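Long-range contact in putative ribose operon repressor (Burkholderia thailandensis, PDB 3EGC), which probably acts as a DNA-binding transcriptional repressor of the LacI family, in which a sugar-binding domain controls attachment to regulatory DNA: residues Leu120-Gly133 with Asp185-Ile197. Sequence-based numbering, arbitrary orientation.
Sequences LIARGHTRIGAIVG and DRPTALLTSSHRI
The imidazole of H125 carries the methyl of A189 on one face, CB standing over the ring centre at 3.6 Å in a CH-pi contact. At the ring's edge, ND1 meets T188 OG1 at 2.8 Å in a nearly straight hydrogen bond (169°); NE2 bonds to E217, so both nitrogens have partners and the ring's rotation is fixed. The guanidinium of R127 has T188 CG2 over one face, offset toward the rim, and the backbone carbonyl carbon of D185 near its edge. A bend at chi3 (-85°) turns this side chain back so that NH2 reaches R186 O at 2.8 Å, the acceptor tilted 32° out of the guanidinium plane. T188 thus parts its two branches: CG2 lies against R127, while OG1 serves H125 and a water that also lies close to the backbone N of T126 and R127, at distances short enough to leave its exact place doubtful.

Beyond this polar end, strands 128-131 and 189-192 run parallel, with R127 O taking T188 N, G129 N giving to A189 O (2.8 Å), and G129 O and L191 O continuing the pairing. G129 leaves room for L190 CD1, which lies 3.7 Å from its CA beside the P187 ring. On that face I131 CG1 meets L190 CG, and V180 of helix 174-181 packs on both; I128 and A130 face helix 138-153 instead. At the C-terminal ends, I197 sets CG2 against I131 CG2 (3.8 Å), and S193 OG takes a weak bond from G133 N.

These are neighbouring parallel strands in the C-terminal subdomain of a periplasmic-binding-protein fold. Side-chain polar contacts gather at the N-terminal end, while the strands themselves are joined by backbone bonds and apolar side chains. The H125-T188 and R127-R186 bonds tie the loops entering both strands, consistent with a firmly set register there.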
ATOM      1  N   LEU A 120      21.174 -17.534   2.492  1.00 36.01           N
ATOM      2  CA  LEU A 120      20.571 -18.856   2.462  1.00 36.00           C
ATOM      3  C   LEU A 120      21.616 -19.968   2.384  1.00 36.40           C
ATOM      4  O   LEU A 120      21.464 -21.024   2.981  1.00 36.57           O
ATOM      5  CB  LEU A 120      19.634 -18.942   1.300  1.00 35.55           C
ATOM      6  CG  LEU A 120      18.276 -18.301   1.474  1.00 33.65           C
ATOM      7  CD1 LEU A 120      17.580 -18.384   0.131  1.00 32.93           C
ATOM      8  CD2 LEU A 120      17.486 -19.011   2.546  1.00 29.05           C
ATOM      9  N   ILE A 121      22.684 -19.690   1.659  1.00 36.71           N
ATOM     10  CA  ILE A 121      23.738 -20.654   1.417  1.00 36.53           C
ATOM     11  C   ILE A 121      24.530 -20.788   2.706  1.00 36.84           C
ATOM     12  O   ILE A 121      24.838 -21.880   3.137  1.00 36.58           O
ATOM     13  CB  ILE A 121      24.672 -20.215   0.280  1.00 36.58           C
ATOM     14  CG1 ILE A 121      24.000 -20.378  -1.082  1.00 34.64           C
ATOM     15  CG2 ILE A 121      25.980 -21.040   0.327  1.00 37.66           C
ATOM     16  CD1 ILE A 121      24.628 -19.505  -2.226  1.00 33.56           C
ATOM     17  N   ALA A 122      24.784 -19.657   3.364  1.00 37.43           N
ATOM     18  CA  ALA A 122      25.487 -19.691   4.651  1.00 37.93           C
ATOM     19  C   ALA A 122      24.688 -20.454   5.729  1.00 38.70           C
ATOM     20  O   ALA A 122      25.264 -20.938   6.702  1.00 38.23           O
ATOM     21  CB  ALA A 122      25.865 -18.305   5.110  1.00 37.55           C
ATOM     22  N   ARG A 123      23.374 -20.585   5.524  1.00 39.14           N
ATOM     23  CA  ARG A 123      22.554 -21.380   6.429  1.00 39.64           C
ATOM     24  C   ARG A 123      22.634 -22.864   6.174  1.00 39.20           C
ATOM     25  O   ARG A 123      22.132 -23.635   6.973  1.00 38.98           O
ATOM     26  CB  ARG A 123      21.080 -20.960   6.381  1.00 39.49           C
ATOM     27  CG  ARG A 123      20.762 -19.923   7.362  1.00 41.36           C
ATOM     28  CD  ARG A 123      19.397 -19.298   7.101  1.00 43.15           C
ATOM     29  NE  ARG A 123      18.305 -20.057   7.693  1.00 43.69           N
ATOM     30  CZ  ARG A 123      18.019 -20.045   8.998  1.00 45.82           C
ATOM     31  NH1 ARG A 123      18.783 -19.362   9.848  1.00 44.83           N
ATOM     32  NH2 ARG A 123      16.973 -20.722   9.458  1.00 46.48           N
ATOM     33  N   GLY A 124      23.210 -23.258   5.043  1.00 39.27           N
ATOM     34  CA  GLY A 124      23.236 -24.660   4.683  1.00 38.82           C
ATOM     35  C   GLY A 124      22.305 -25.108   3.573  1.00 39.01           C
ATOM     36  O   GLY A 124      22.129 -26.312   3.380  1.00 38.88           O
ATOM     37  N   HIS A 125      21.707 -24.166   2.835  1.00 38.22           N
ATOM     38  CA  HIS A 125      20.860 -24.553   1.685  1.00 38.19           C
ATOM     39  C   HIS A 125      21.700 -24.817   0.446  1.00 37.70           C
ATOM     40  O   HIS A 125      22.594 -24.041   0.154  1.00 37.40           O
ATOM     41  CB  HIS A 125      19.765 -23.518   1.372  1.00 37.69           C
ATOM     42  CG  HIS A 125      18.710 -23.418   2.427  1.00 36.72           C
ATOM     43  ND1 HIS A 125      17.694 -24.338   2.558  1.00 36.15           N
ATOM     44  CD2 HIS A 125      18.516 -22.494   3.399  1.00 36.05           C
ATOM     45  CE1 HIS A 125      16.927 -23.992   3.586  1.00 36.96           C
ATOM     46  NE2 HIS A 125      17.397 -22.863   4.096  1.00 36.29           N
ATOM     47  N   THR A 126      21.400 -25.895  -0.271  1.00 37.29           N
ATOM     48  CA  THR A 126      22.095 -26.165  -1.517  1.00 38.14           C
ATOM     49  C   THR A 126      21.106 -26.291  -2.696  1.00 37.86           C
ATOM     50  O   THR A 126      21.430 -26.008  -3.826  1.00 38.07           O
ATOM     51  CB  THR A 126      22.960 -27.448  -1.412  1.00 38.29           C
ATOM     52  OG1 THR A 126      22.112 -28.583  -1.098  1.00 38.78           O
ATOM     53  CG2 THR A 126      24.065 -27.268  -0.373  1.00 37.10           C
ATOM     54  N   ARG A 127      19.900 -26.745  -2.405  1.00 38.24           N
ATOM     55  CA  ARG A 127      18.822 -26.773  -3.391  1.00 38.25           C
ATOM     56  C   ARG A 127      18.066 -25.452  -3.276  1.00 37.78           C
ATOM     57  O   ARG A 127      17.099 -25.336  -2.518  1.00 38.13           O
ATOM     58  CB  ARG A 127      17.898 -27.959  -3.149  1.00 37.91           C
ATOM     59  CG  ARG A 127      18.513 -29.336  -3.620  1.00 41.16           C
ATOM     60  CD  ARG A 127      17.538 -30.501  -3.326  1.00 43.72           C
ATOM     61  NE  ARG A 127      17.679 -31.002  -1.936  1.00 46.21           N
ATOM     62  CZ  ARG A 127      16.684 -31.481  -1.199  1.00 47.75           C
ATOM     63  NH1 ARG A 127      16.917 -31.907   0.052  1.00 48.23           N
ATOM     64  NH2 ARG A 127      15.454 -31.530  -1.706  1.00 47.91           N
ATOM     65  N   ILE A 128      18.513 -24.451  -4.029  1.00 36.48           N
ATOM     66  CA  ILE A 128      17.907 -23.161  -3.910  1.00 36.07           C
ATOM     67  C   ILE A 128      17.251 -22.697  -5.206  1.00 35.39           C
ATOM     68  O   ILE A 128      17.874 -22.734  -6.247  1.00 34.66           O
ATOM     69  CB  ILE A 128      18.927 -22.113  -3.405  1.00 35.90           C
ATOM     70  CG1 ILE A 128      19.480 -22.561  -2.049  1.00 35.24           C
ATOM     71  CG2 ILE A 128      18.274 -20.754  -3.318  1.00 35.98           C
ATOM     72  CD1 ILE A 128      20.548 -21.648  -1.506  1.00 35.21           C
ATOM     73  N   GLY A 129      16.007 -22.240  -5.125  1.00 34.03           N
ATOM     74  CA  GLY A 129      15.323 -21.760  -6.299  1.00 34.21           C
ATOM     75  C   GLY A 129      14.946 -20.268  -6.218  1.00 34.51           C
ATOM     76  O   GLY A 129      15.179 -19.593  -5.212  1.00 34.85           O
ATOM     77  N   ALA A 130      14.356 -19.780  -7.284  1.00 33.38           N
ATOM     78  CA  ALA A 130      13.972 -18.408  -7.382  1.00 34.12           C
ATOM     79  C   ALA A 130      12.611 -18.278  -8.119  1.00 33.31           C
ATOM     80  O   ALA A 130      12.426 -18.838  -9.158  1.00 33.18           O
ATOM     81  CB  ALA A 130      15.073 -17.605  -8.147  1.00 33.50           C
ATOM     82  N   ILE A 131      11.682 -17.556  -7.528  1.00 33.25           N
ATOM     83  CA  ILE A 131      10.421 -17.236  -8.172  1.00 33.52           C
ATOM     84  C   ILE A 131      10.457 -15.734  -8.384  1.00 33.97           C
ATOM     85  O   ILE A 131      10.547 -14.966  -7.436  1.00 32.95           O
ATOM     86  CB  ILE A 131       9.204 -17.587  -7.293  1.00 33.96           C
ATOM     87  CG1 ILE A 131       9.415 -18.922  -6.557  1.00 33.12           C
ATOM     88  CG2 ILE A 131       7.916 -17.533  -8.116  1.00 32.04           C
ATOM     89  CD1 ILE A 131       9.395 -20.105  -7.487  1.00 35.07           C
ATOM     90  N   VAL A 132      10.462 -15.339  -9.647  1.00 34.49           N
ATOM     91  CA  VAL A 132      10.434 -13.966 -10.023  1.00 35.27           C
ATOM     92  C   VAL A 132       9.139 -13.647 -10.741  1.00 35.71           C
ATOM     93  O   VAL A 132       8.346 -14.538 -11.048  1.00 34.43           O
ATOM     94  CB  VAL A 132      11.627 -13.585 -10.897  1.00 35.49           C
ATOM     95  CG1 VAL A 132      12.958 -13.849 -10.163  1.00 35.33           C
ATOM     96  CG2 VAL A 132      11.579 -14.338 -12.197  1.00 35.76           C
ATOM     97  N   GLY A 133       8.945 -12.358 -10.995  1.00 36.70           N
ATOM     98  CA  GLY A 133       7.754 -11.886 -11.693  1.00 38.19           C
ATOM     99  C   GLY A 133       7.945 -12.032 -13.183  1.00 37.98           C
ATOM    100  O   GLY A 133       8.813 -12.751 -13.617  1.00 38.33           O
ATOM    101  N   ASP A 185      13.790 -33.113  -7.314  1.00 47.80           N
ATOM    102  CA  ASP A 185      14.672 -32.548  -6.276  1.00 47.69           C
ATOM    103  C   ASP A 185      14.276 -31.106  -5.928  1.00 46.14           C
ATOM    104  O   ASP A 185      15.058 -30.190  -6.108  1.00 46.08           O
ATOM    105  CB  ASP A 185      16.152 -32.603  -6.717  1.00 47.86           C
ATOM    106  CG  ASP A 185      16.690 -34.031  -6.829  1.00 52.46           C
ATOM    107  OD1 ASP A 185      15.874 -34.990  -6.920  1.00 56.28           O
ATOM    108  OD2 ASP A 185      17.942 -34.219  -6.826  1.00 56.31           O
ATOM    109  N   ARG A 186      13.069 -30.905  -5.398  1.00 44.63           N
ATOM    110  CA  ARG A 186      12.643 -29.550  -5.048  1.00 42.87           C
ATOM    111  C   ARG A 186      13.636 -28.845  -4.127  1.00 41.70           C
ATOM    112  O   ARG A 186      14.308 -29.494  -3.323  1.00 41.66           O
ATOM    113  CB  ARG A 186      11.243 -29.525  -4.425  1.00 42.87           C
ATOM    114  CG  ARG A 186      11.146 -30.073  -3.024  1.00 43.07           C
ATOM    115  CD  ARG A 186      10.035 -29.367  -2.225  1.00 43.04           C
ATOM    116  NE  ARG A 186       9.884 -29.923  -0.882  1.00 43.23           N
ATOM    117  CZ  ARG A 186      10.620 -29.592   0.163  1.00 44.14           C
ATOM    118  NH1 ARG A 186      11.573 -28.692   0.060  1.00 44.66           N
ATOM    119  NH2 ARG A 186      10.394 -30.159   1.328  1.00 44.79           N
ATOM    120  N   PRO A 187      13.726 -27.507  -4.266  1.00 40.24           N
ATOM    121  CA  PRO A 187      14.554 -26.655  -3.404  1.00 39.21           C
ATOM    122  C   PRO A 187      14.051 -26.667  -1.954  1.00 38.28           C
ATOM    123  O   PRO A 187      12.894 -27.017  -1.692  1.00 37.08           O
ATOM    124  CB  PRO A 187      14.424 -25.235  -4.011  1.00 39.16           C
ATOM    125  CG  PRO A 187      13.488 -25.326  -5.184  1.00 40.35           C
ATOM    126  CD  PRO A 187      13.011 -26.761  -5.329  1.00 40.24           C
ATOM    127  N   THR A 188      14.954 -26.300  -1.036  1.00 37.22           N
ATOM    128  CA  THR A 188      14.628 -26.160   0.376  1.00 36.47           C
ATOM    129  C   THR A 188      14.522 -24.671   0.671  1.00 35.36           C
ATOM    130  O   THR A 188      14.103 -24.270   1.734  1.00 34.71           O
ATOM    131  CB  THR A 188      15.742 -26.802   1.272  1.00 36.41           C
ATOM    132  OG1 THR A 188      17.023 -26.388   0.809  1.00 35.96           O
ATOM    133  CG2 THR A 188      15.702 -28.358   1.157  1.00 36.12           C
ATOM    134  N   ALA A 189      14.948 -23.861  -0.275  1.00 34.71           N
ATOM    135  CA  ALA A 189      14.835 -22.423  -0.128  1.00 34.96           C
ATOM    136  C   ALA A 189      14.517 -21.752  -1.488  1.00 34.69           C
ATOM    137  O   ALA A 189      14.780 -22.304  -2.562  1.00 34.06           O
ATOM    138  CB  ALA A 189      16.077 -21.870   0.468  1.00 34.65           C
ATOM    139  N   LEU A 190      13.912 -20.575  -1.404  1.00 34.15           N
ATOM    140  CA  LEU A 190      13.512 -19.812  -2.554  1.00 34.00           C
ATOM    141  C   LEU A 190      13.942 -18.374  -2.316  1.00 33.81           C
ATOM    142  O   LEU A 190      13.840 -17.870  -1.172  1.00 33.77           O
ATOM    143  CB  LEU A 190      11.976 -19.858  -2.699  1.00 33.73           C
ATOM    144  CG  LEU A 190      11.237 -20.845  -3.642  1.00 35.28           C
ATOM    145  CD1 LEU A 190      12.152 -21.926  -4.332  1.00 32.52           C
ATOM    146  CD2 LEU A 190       9.951 -21.411  -3.029  1.00 31.75           C
ATOM    147  N   LEU A 191      14.425 -17.728  -3.380  1.00 32.30           N
ATOM    148  CA  LEU A 191      14.422 -16.305  -3.438  1.00 31.97           C
ATOM    149  C   LEU A 191      13.085 -15.899  -4.095  1.00 32.41           C
ATOM    150  O   LEU A 191      12.737 -16.432  -5.178  1.00 32.55           O
ATOM    151  CB  LEU A 191      15.569 -15.806  -4.306  1.00 31.40           C
ATOM    152  CG  LEU A 191      15.676 -14.321  -4.672  1.00 32.45           C
ATOM    153  CD1 LEU A 191      15.887 -13.359  -3.469  1.00 32.54           C
ATOM    154  CD2 LEU A 191      16.740 -14.049  -5.780  1.00 32.01           C
ATOM    155  N   THR A 192      12.374 -14.959  -3.490  1.00 30.50           N
ATOM    156  CA  THR A 192      11.210 -14.384  -4.151  1.00 31.27           C
ATOM    157  C   THR A 192      11.460 -12.917  -4.485  1.00 31.27           C
ATOM    158  O   THR A 192      11.977 -12.179  -3.644  1.00 31.62           O
ATOM    159  CB  THR A 192       9.946 -14.502  -3.288  1.00 31.43           C
ATOM    160  OG1 THR A 192      10.250 -14.017  -1.973  1.00 31.96           O
ATOM    161  CG2 THR A 192       9.482 -16.020  -3.185  1.00 29.88           C
ATOM    162  N   SER A 193      11.098 -12.503  -5.691  1.00 30.04           N
ATOM    163  CA  SER A 193      11.482 -11.211  -6.160  1.00 30.67           C
ATOM    164  C   SER A 193      10.640  -9.990  -5.694  1.00 30.21           C
ATOM    165  O   SER A 193      11.001  -8.901  -5.981  1.00 30.29           O
ATOM    166  CB  SER A 193      11.618 -11.235  -7.681  1.00 31.24           C
ATOM    167  OG  SER A 193      10.379 -11.420  -8.289  1.00 31.47           O
ATOM    168  N   SER A 194       9.551 -10.190  -4.962  1.00 29.95           N
ATOM    169  CA  SER A 194       8.832  -9.089  -4.305  1.00 30.14           C
ATOM    170  C   SER A 194       7.862  -9.663  -3.298  1.00 29.99           C
ATOM    171  O   SER A 194       7.655 -10.886  -3.264  1.00 29.82           O
ATOM    172  CB  SER A 194       8.062  -8.235  -5.325  1.00 29.65           C
ATOM    173  OG  SER A 194       7.035  -8.995  -5.930  1.00 30.02           O
ATOM    174  N   HIS A 195       7.258  -8.781  -2.486  1.00 29.78           N
ATOM    175  CA  HIS A 195       6.296  -9.168  -1.441  1.00 29.30           C
ATOM    176  C   HIS A 195       5.076  -9.842  -2.027  1.00 29.23           C
ATOM    177  O   HIS A 195       4.540 -10.752  -1.435  1.00 28.73           O
ATOM    178  CB  HIS A 195       5.896  -7.983  -0.559  1.00 28.03           C
ATOM    179  CG  HIS A 195       5.074  -6.936  -1.255  1.00 28.20           C
ATOM    180  ND1 HIS A 195       3.722  -6.790  -1.030  1.00 28.41           N
ATOM    181  CD2 HIS A 195       5.420  -5.949  -2.119  1.00 28.37           C
ATOM    182  CE1 HIS A 195       3.265  -5.762  -1.740  1.00 29.52           C
ATOM    183  NE2 HIS A 195       4.275  -5.238  -2.420  1.00 26.03           N
ATOM    184  N   ARG A 196       4.668  -9.406  -3.217  1.00 29.26           N
ATOM    185  CA  ARG A 196       3.478  -9.961  -3.847  1.00 30.21           C
ATOM    186  C   ARG A 196       3.714 -11.396  -4.359  1.00 29.20           C
ATOM    187  O   ARG A 196       2.857 -12.245  -4.248  1.00 27.15           O
ATOM    188  CB  ARG A 196       2.946  -9.045  -4.930  1.00 31.23           C
ATOM    189  CG  ARG A 196       1.532  -9.443  -5.356  1.00 36.63           C
ATOM    190  CD  ARG A 196       0.595  -8.222  -5.481  1.00 44.17           C
ATOM    191  NE  ARG A 196       0.493  -7.444  -4.248  1.00 44.55           N
ATOM    192  CZ  ARG A 196      -0.002  -6.212  -4.185  1.00 46.94           C
ATOM    193  NH1 ARG A 196      -0.041  -5.611  -3.028  1.00 46.65           N
ATOM    194  NH2 ARG A 196      -0.500  -5.609  -5.266  1.00 46.91           N
ATOM    195  N   ILE A 197       4.932 -11.639  -4.844  1.00 29.18           N
ATOM    196  CA  ILE A 197       5.379 -12.983  -5.174  1.00 29.61           C
ATOM    197  C   ILE A 197       5.569 -13.836  -3.929  1.00 29.55           C
ATOM    198  O   ILE A 197       5.208 -15.026  -3.926  1.00 29.04           O
ATOM    199  CB  ILE A 197       6.647 -12.940  -6.087  1.00 29.89           C
ATOM    200  CG1 ILE A 197       6.233 -12.410  -7.468  1.00 31.58           C
ATOM    201  CG2 ILE A 197       7.331 -14.318  -6.227  1.00 28.89           C
ATOM    202  CD1 ILE A 197       7.401 -11.923  -8.217  1.00 34.65           C
TER
HETATM  203  O   HOH W   1      19.400 -27.484  -0.034  1.00 30.96           O